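Local coordinates for protein putative hydrolase (Acinetobacter sp. NBRC 100985, PDB 4XUK) that probably hydrolyses organophosphates and lactones with a two-zinc centre, as a member of the metallo-beta-lactamase superfamily, at residues Lys52-Asn64 / Ile261-His273. The protein carries 2 engineered substitutions. Sequence-based numbering, arbitrary orientation.
Sequences KGVQTSINAFLVN and IAAPHLPFPGIGH. With ZN (zinc ion), chain C.
Asn-59 ND2 is gripped by two carbonyls of the loop that follows strand 260-262. Asn-59 ND2 donates to Ala-263 O at 3.1 Å and to Leu-266 O at 2.9 Å. Both oxygens lie close to the amide plane, and the pair of bonds holds the amide in its rotation. Ala-263 to Leu-266 form a type I beta turn, so this one nitrogen ties together the turn's two ends. The contact joins the two sheets of the metallo-beta-lactamase alpha-beta/beta-alpha sandwich, at the loop that delivers His-265 to zinc. Asn-59 N also donates to Pro-264 O, on a lone pair, at 2.7 Å. The other amide atom, Asn-59 OD1, is buried without a polar partner and meets the edge of the Phe-268 ring.

His-265 is a first-shell zinc ligand, and its NE2 binds the metal at 2.2 Å. Asp-112, His-113 and Asp-218 complete that site. His-265 ND1 donates to Ser-57 O at 2.9 Å, with an N-H...O angle of 168°, and the acceptor lies near the ring plane. The Ser-57 backbone carbonyl acts from the second shell and, together with the metal, helps set the rotation of the imidazole. With chi1 at -62°, Ser-57 OG lies beside its own backbone N and accepts from Phe-268 N at 3.1 Å. The same hydroxyl is hydrogen-bonded to His-288 NE2 of the second subunit, so the loop is also linked to the dimer interface.

Further along the strand the Phe-61 ring packs against Ala-262 and the strand 271-275 end of the loop. Pro-269 O sits at the edge of the ring near CE1, while Ala-262 CB stands over the centre of the Phe-61 ring, 3.7 Å from its centroid, in a CH-pi contact.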
ATOM      1  N   LYS A  52      18.038  -1.458  10.750  1.00 37.23           N
ATOM      2  CA  LYS A  52      17.534  -2.816  10.948  1.00 37.98           C
ATOM      3  C   LYS A  52      17.765  -3.696   9.714  1.00 31.07           C
ATOM      4  O   LYS A  52      17.994  -4.903   9.830  1.00 34.47           O
ATOM      5  CB  LYS A  52      16.042  -2.772  11.285  1.00 37.50           C
ATOM      6  CG  LYS A  52      15.503  -4.036  11.951  1.00 37.92           C
ATOM      7  CD  LYS A  52      13.999  -3.916  12.206  1.00 42.28           C
ATOM      8  CE  LYS A  52      13.497  -5.020  13.126  1.00 41.50           C
ATOM      9  NZ  LYS A  52      12.016  -5.009  13.251  1.00 46.58           N
ATOM     10  N   GLY A  53      17.706  -3.090   8.532  1.00 33.11           N
ATOM     11  CA  GLY A  53      17.925  -3.823   7.294  1.00 27.66           C
ATOM     12  C   GLY A  53      16.945  -3.410   6.210  1.00 26.24           C
ATOM     13  O   GLY A  53      16.135  -2.504   6.405  1.00 22.35           O
ATOM     14  N   VAL A  54      17.014  -4.074   5.061  1.00 23.37           N
ATOM     15  CA  VAL A  54      16.131  -3.744   3.948  1.00 20.89           C
ATOM     16  C   VAL A  54      14.820  -4.517   4.104  1.00 21.89           C
ATOM     17  O   VAL A  54      14.790  -5.743   3.956  1.00 21.11           O
ATOM     18  CB  VAL A  54      16.801  -4.073   2.609  1.00 21.14           C
ATOM     19  CG1 VAL A  54      15.897  -3.703   1.461  1.00 19.14           C
ATOM     20  CG2 VAL A  54      18.155  -3.339   2.496  1.00 21.07           C
ATOM     21  N   GLN A  55      13.746  -3.805   4.431  1.00 20.52           N
ATOM     22  CA  GLN A  55      12.457  -4.449   4.687  1.00 20.92           C
ATOM     23  C   GLN A  55      11.977  -5.166   3.435  1.00 20.63           C
ATOM     24  O   GLN A  55      11.967  -4.575   2.351  1.00 18.06           O
ATOM     25  CB  GLN A  55      11.425  -3.406   5.124  1.00 22.52           C
ATOM     26  CG  GLN A  55      10.102  -4.010   5.601  1.00 18.19           C
ATOM     27  CD  GLN A  55       9.122  -2.959   6.098  1.00 22.38           C
ATOM     28  OE1 GLN A  55       9.502  -1.829   6.407  1.00 22.59           O
ATOM     29  NE2 GLN A  55       7.855  -3.329   6.174  1.00 21.48           N
ATOM     30  N   THR A  56      11.594  -6.437   3.580  1.00 18.30           N
ATOM     31  CA  THR A  56      11.211  -7.248   2.435  1.00 17.27           C
ATOM     32  C   THR A  56      10.047  -8.144   2.817  1.00 17.73           C
ATOM     33  O   THR A  56      10.171  -8.984   3.710  1.00 17.16           O
ATOM     34  CB  THR A  56      12.392  -8.109   1.970  1.00 19.78           C
ATOM     35  OG1 THR A  56      13.499  -7.248   1.677  1.00 21.68           O
ATOM     36  CG2 THR A  56      12.024  -8.922   0.725  1.00 17.15           C
ATOM     37  N   SER A  57       8.908  -7.943   2.157  1.00 17.74           N
ATOM     38  CA  SER A  57       7.739  -8.777   2.407  1.00 18.29           C
ATOM     39  C   SER A  57       7.964 -10.185   1.859  1.00 18.31           C
ATOM     40  O   SER A  57       8.771 -10.396   0.941  1.00 16.34           O
ATOM     41  CB  SER A  57       6.493  -8.172   1.762  1.00 14.23           C
ATOM     42  OG  SER A  57       6.182  -6.903   2.297  1.00 18.27           O
ATOM     43  N   ILE A  58       7.246 -11.140   2.439  1.00 17.38           N
ATOM     44  CA  ILE A  58       7.136 -12.466   1.875  1.00 15.86           C
ATOM     45  C   ILE A  58       5.638 -12.696   1.727  1.00 15.82           C
ATOM     46  O   ILE A  58       4.916 -12.739   2.724  1.00 16.43           O
ATOM     47  CB  ILE A  58       7.752 -13.558   2.783  1.00 18.13           C
ATOM     48  CG1 ILE A  58       9.235 -13.301   3.038  1.00 20.89           C
ATOM     49  CG2 ILE A  58       7.593 -14.938   2.121  1.00 16.12           C
ATOM     50  CD1 ILE A  58       9.506 -12.356   4.200  1.00 24.86           C
ATOM     51  N   ASN A  59       5.171 -12.786   0.486  1.00 17.11           N
ATOM     52  CA  ASN A  59       3.748 -12.939   0.213  1.00 16.43           C
ATOM     53  C   ASN A  59       3.430 -14.268  -0.508  1.00 18.41           C
ATOM     54  O   ASN A  59       4.320 -14.919  -1.084  1.00 18.21           O
ATOM     55  CB  ASN A  59       3.244 -11.783  -0.660  1.00 16.17           C
ATOM     56  CG  ASN A  59       3.730 -10.423  -0.194  1.00 15.71           C
ATOM     57  OD1 ASN A  59       3.608 -10.067   0.975  1.00 18.86           O
ATOM     58  ND2 ASN A  59       4.249  -9.640  -1.122  1.00 14.05           N
ATOM     59  N   ALA A  60       2.157 -14.664  -0.458  1.00 15.61           N
ATOM     60  CA  ALA A  60       1.622 -15.731  -1.308  1.00 17.63           C
ATOM     61  C   ALA A  60       0.301 -15.224  -1.877  1.00 19.33           C
ATOM     62  O   ALA A  60      -0.236 -14.224  -1.382  1.00 18.08           O
ATOM     63  CB  ALA A  60       1.395 -16.992  -0.508  1.00 15.79           C
ATOM     64  N   PHE A  61      -0.238 -15.910  -2.888  1.00 16.94           N
ATOM     65  CA  PHE A  61      -1.479 -15.457  -3.530  1.00 17.84           C
ATOM     66  C   PHE A  61      -2.493 -16.570  -3.752  1.00 18.57           C
ATOM     67  O   PHE A  61      -2.149 -17.646  -4.264  1.00 17.85           O
ATOM     68  CB  PHE A  61      -1.163 -14.756  -4.867  1.00 19.38           C
ATOM     69  CG  PHE A  61      -0.183 -13.631  -4.725  1.00 18.64           C
ATOM     70  CD1 PHE A  61      -0.608 -12.374  -4.326  1.00 15.67           C
ATOM     71  CD2 PHE A  61       1.176 -13.848  -4.926  1.00 16.68           C
ATOM     72  CE1 PHE A  61       0.299 -11.335  -4.155  1.00 15.79           C
ATOM     73  CE2 PHE A  61       2.080 -12.828  -4.765  1.00 18.07           C
ATOM     74  CZ  PHE A  61       1.645 -11.562  -4.368  1.00 18.38           C
ATOM     75  N   LEU A  62      -3.740 -16.290  -3.364  1.00 18.21           N
ATOM     76  CA  LEU A  62      -4.891 -17.161  -3.627  1.00 18.37           C
ATOM     77  C   LEU A  62      -5.627 -16.648  -4.852  1.00 20.67           C
ATOM     78  O   LEU A  62      -5.889 -15.447  -4.961  1.00 24.01           O
ATOM     79  CB  LEU A  62      -5.871 -17.133  -2.450  1.00 19.61           C
ATOM     80  CG  LEU A  62      -5.838 -18.201  -1.364  1.00 26.35           C
ATOM     81  CD1 LEU A  62      -6.989 -17.931  -0.396  1.00 23.06           C
ATOM     82  CD2 LEU A  62      -5.924 -19.633  -1.936  1.00 17.77           C
ATOM     83  N   VAL A  63      -5.975 -17.547  -5.765  1.00 17.13           N
ATOM     84  CA  VAL A  63      -6.696 -17.155  -6.972  1.00 19.11           C
ATOM     85  C   VAL A  63      -7.995 -17.952  -7.074  1.00 20.30           C
ATOM     86  O   VAL A  63      -7.985 -19.177  -7.276  1.00 19.82           O
ATOM     87  CB  VAL A  63      -5.853 -17.400  -8.235  1.00 18.45           C
ATOM     88  CG1 VAL A  63      -6.545 -16.824  -9.469  1.00 18.43           C
ATOM     89  CG2 VAL A  63      -4.455 -16.785  -8.072  1.00 17.65           C
ATOM     90  N   ASN A  64      -9.109 -17.250  -6.930  1.00 20.27           N
ATOM     91  CA  ASN A  64     -10.429 -17.849  -7.072  1.00 22.75           C
ATOM     92  C   ASN A  64     -10.897 -17.656  -8.517  1.00 23.77           C
ATOM     93  O   ASN A  64     -11.282 -16.549  -8.910  1.00 21.93           O
ATOM     94  CB  ASN A  64     -11.390 -17.178  -6.085  1.00 22.26           C
ATOM     95  CG  ASN A  64     -12.805 -17.735  -6.148  1.00 22.85           C
ATOM     96  OD1 ASN A  64     -13.178 -18.437  -7.089  1.00 25.56           O
ATOM     97  ND2 ASN A  64     -13.608 -17.404  -5.141  1.00 23.02           N
ATOM     98  N   ILE A 261       1.025  -7.356 -11.917  1.00 19.51           N
ATOM     99  CA  ILE A 261       2.062  -8.188 -11.355  1.00 18.50           C
ATOM    100  C   ILE A 261       1.760  -8.589  -9.922  1.00 19.08           C
ATOM    101  O   ILE A 261       1.365  -7.757  -9.154  1.00 14.98           O
ATOM    102  CB  ILE A 261       3.375  -7.383 -11.389  1.00 25.51           C
ATOM    103  CG1 ILE A 261       3.715  -7.024 -12.812  1.00 23.63           C
ATOM    104  CG2 ILE A 261       4.497  -8.008 -10.607  1.00 20.02           C
ATOM    105  CD1 ILE A 261       4.041  -8.193 -13.660  1.00 21.02           C
ATOM    106  N   ALA A 262       1.960  -9.863  -9.582  1.00 16.69           N
ATOM    107  CA  ALA A 262       1.818 -10.269  -8.192  1.00 15.71           C
ATOM    108  C   ALA A 262       3.142 -10.892  -7.772  1.00 18.71           C
ATOM    109  O   ALA A 262       3.569 -11.897  -8.337  1.00 16.60           O
ATOM    110  CB  ALA A 262       0.681 -11.264  -8.042  1.00 16.36           C
ATOM    111  N   ALA A 263       3.794 -10.289  -6.789  1.00 15.51           N
ATOM    112  CA  ALA A 263       5.156 -10.684  -6.437  1.00 15.78           C
ATOM    113  C   ALA A 263       5.303 -11.069  -4.977  1.00 16.07           C
ATOM    114  O   ALA A 263       4.897 -10.310  -4.092  1.00 16.59           O
ATOM    115  CB  ALA A 263       6.109  -9.554  -6.759  1.00 15.77           C
ATOM    116  N   PRO A 264       5.946 -12.223  -4.710  1.00 14.47           N
ATOM    117  CA  PRO A 264       6.111 -12.635  -3.315  1.00 14.93           C
ATOM    118  C   PRO A 264       7.036 -11.715  -2.514  1.00 16.27           C
ATOM    119  O   PRO A 264       6.882 -11.668  -1.291  1.00 15.95           O
ATOM    120  CB  PRO A 264       6.725 -14.044  -3.429  1.00 17.69           C
ATOM    121  CG  PRO A 264       7.385 -14.065  -4.760  1.00 16.65           C
ATOM    122  CD  PRO A 264       6.494 -13.218  -5.645  1.00 15.93           C
ATOM    123  N   HIS A 265       7.956 -10.999  -3.164  1.00 16.85           N
ATOM    124  CA  HIS A 265       8.880 -10.129  -2.419  1.00 15.24           C
ATOM    125  C   HIS A 265       8.787  -8.628  -2.695  1.00 18.03           C
ATOM    126  O   HIS A 265       9.760  -7.905  -2.470  1.00 16.04           O
ATOM    127  CB  HIS A 265      10.329 -10.597  -2.628  1.00 17.88           C
ATOM    128  CG  HIS A 265      10.607 -11.936  -2.031  1.00 17.88           C
ATOM    129  ND1 HIS A 265      10.109 -12.314  -0.805  1.00 20.46           N
ATOM    130  CD2 HIS A 265      11.315 -12.994  -2.501  1.00 16.45           C
ATOM    131  CE1 HIS A 265      10.500 -13.552  -0.543  1.00 17.25           C
ATOM    132  NE2 HIS A 265      11.237 -13.977  -1.551  1.00 20.17           N
ATOM    133  N   LEU A 266       7.641  -8.152  -3.179  1.00 16.44           N
ATOM    134  CA  LEU A 266       7.412  -6.706  -3.259  1.00 15.35           C
ATOM    135  C   LEU A 266       6.462  -6.339  -2.119  1.00 16.40           C
ATOM    136  O   LEU A 266       5.772  -7.217  -1.595  1.00 16.33           O
ATOM    137  CB  LEU A 266       6.865  -6.314  -4.645  1.00 16.30           C
ATOM    138  CG  LEU A 266       7.880  -6.539  -5.768  1.00 18.93           C
ATOM    139  CD1 LEU A 266       7.329  -6.191  -7.157  1.00 17.42           C
ATOM    140  CD2 LEU A 266       9.146  -5.764  -5.491  1.00 19.67           C
ATOM    141  N   PRO A 267       6.457  -5.060  -1.687  1.00 16.38           N
ATOM    142  CA  PRO A 267       5.707  -4.679  -0.480  1.00 15.39           C
ATOM    143  C   PRO A 267       4.251  -5.125  -0.486  1.00 17.67           C
ATOM    144  O   PRO A 267       3.494  -4.765  -1.410  1.00 16.27           O
ATOM    145  CB  PRO A 267       5.805  -3.152  -0.483  1.00 18.42           C
ATOM    146  CG  PRO A 267       7.157  -2.890  -1.113  1.00 22.22           C
ATOM    147  CD  PRO A 267       7.266  -3.940  -2.205  1.00 15.26           C
ATOM    148  N   PHE A 268       3.875  -5.912   0.526  1.00 15.89           N
ATOM    149  CA  PHE A 268       2.501  -6.410   0.658  1.00 19.27           C
ATOM    150  C   PHE A 268       1.492  -5.300   0.420  1.00 18.54           C
ATOM    151  O   PHE A 268       1.640  -4.198   0.964  1.00 20.02           O
ATOM    152  CB  PHE A 268       2.271  -7.030   2.043  1.00 16.92           C
ATOM    153  CG  PHE A 268       0.870  -7.531   2.246  1.00 18.40           C
ATOM    154  CD1 PHE A 268       0.524  -8.819   1.866  1.00 16.67           C
ATOM    155  CD2 PHE A 268      -0.107  -6.705   2.794  1.00 20.31           C
ATOM    156  CE1 PHE A 268      -0.757  -9.275   2.031  1.00 17.01           C
ATOM    157  CE2 PHE A 268      -1.403  -7.158   2.965  1.00 16.45           C
ATOM    158  CZ  PHE A 268      -1.726  -8.437   2.592  1.00 19.35           C
ATOM    159  N   PRO A 269       0.437  -5.578  -0.363  1.00 19.29           N
ATOM    160  CA  PRO A 269      -0.007  -6.855  -0.953  1.00 16.33           C
ATOM    161  C   PRO A 269       0.847  -7.416  -2.091  1.00 18.46           C
ATOM    162  O   PRO A 269       0.608  -8.566  -2.486  1.00 19.76           O
ATOM    163  CB  PRO A 269      -1.414  -6.525  -1.470  1.00 19.85           C
ATOM    164  CG  PRO A 269      -1.414  -5.056  -1.665  1.00 21.56           C
ATOM    165  CD  PRO A 269      -0.548  -4.508  -0.578  1.00 17.03           C
ATOM    166  N   GLY A 270       1.811  -6.655  -2.610  1.00 15.38           N
ATOM    167  CA  GLY A 270       2.691  -7.182  -3.648  1.00 15.21           C
ATOM    168  C   GLY A 270       2.061  -7.213  -5.033  1.00 17.79           C
ATOM    169  O   GLY A 270       2.549  -7.902  -5.937  1.00 15.91           O
ATOM    170  N   ILE A 271       0.983  -6.453  -5.200  1.00 16.67           N
ATOM    171  CA  ILE A 271       0.258  -6.402  -6.462  1.00 16.08           C
ATOM    172  C   ILE A 271       0.364  -4.985  -7.034  1.00 15.45           C
ATOM    173  O   ILE A 271       0.172  -3.987  -6.324  1.00 17.56           O
ATOM    174  CB  ILE A 271      -1.230  -6.800  -6.255  1.00 15.12           C
ATOM    175  CG1 ILE A 271      -1.341  -8.204  -5.644  1.00 14.48           C
ATOM    176  CG2 ILE A 271      -2.008  -6.734  -7.565  1.00 18.41           C
ATOM    177  CD1 ILE A 271      -2.803  -8.629  -5.335  1.00 14.78           C
ATOM    178  N   GLY A 272       0.697  -4.887  -8.310  1.00 18.83           N
ATOM    179  CA  GLY A 272       0.923  -3.586  -8.918  1.00 16.71           C
ATOM    180  C   GLY A 272       1.320  -3.717 -10.375  1.00 20.84           C
ATOM    181  O   GLY A 272       1.040  -4.729 -11.016  1.00 18.46           O
ATOM    182  N   HIS A 273       1.977  -2.688 -10.897  1.00 21.17           N
ATOM    183  CA  HIS A 273       2.385  -2.662 -12.293  1.00 16.17           C
ATOM    184  C   HIS A 273       3.779  -2.055 -12.362  1.00 19.70           C
ATOM    185  O   HIS A 273       4.225  -1.423 -11.400  1.00 18.47           O
ATOM    186  CB  HIS A 273       1.423  -1.788 -13.084  1.00 18.00           C
ATOM    187  CG  HIS A 273       0.016  -2.303 -13.112  1.00 18.04           C
ATOM    188  ND1 HIS A 273      -0.883  -2.074 -12.090  1.00 17.25           N
ATOM    189  CD2 HIS A 273      -0.650  -3.028 -14.043  1.00 21.24           C
ATOM    190  CE1 HIS A 273      -2.044  -2.632 -12.393  1.00 20.11           C
ATOM    191  NE2 HIS A 273      -1.931  -3.211 -13.574  1.00 21.44           N
TER
HETATM  192 ZN    ZN C 401      11.677 -16.117  -1.931  1.00 20.00          ZN
HETATM  193  O   HOH W   1       8.845  -6.318  -0.079  1.00 21.33           O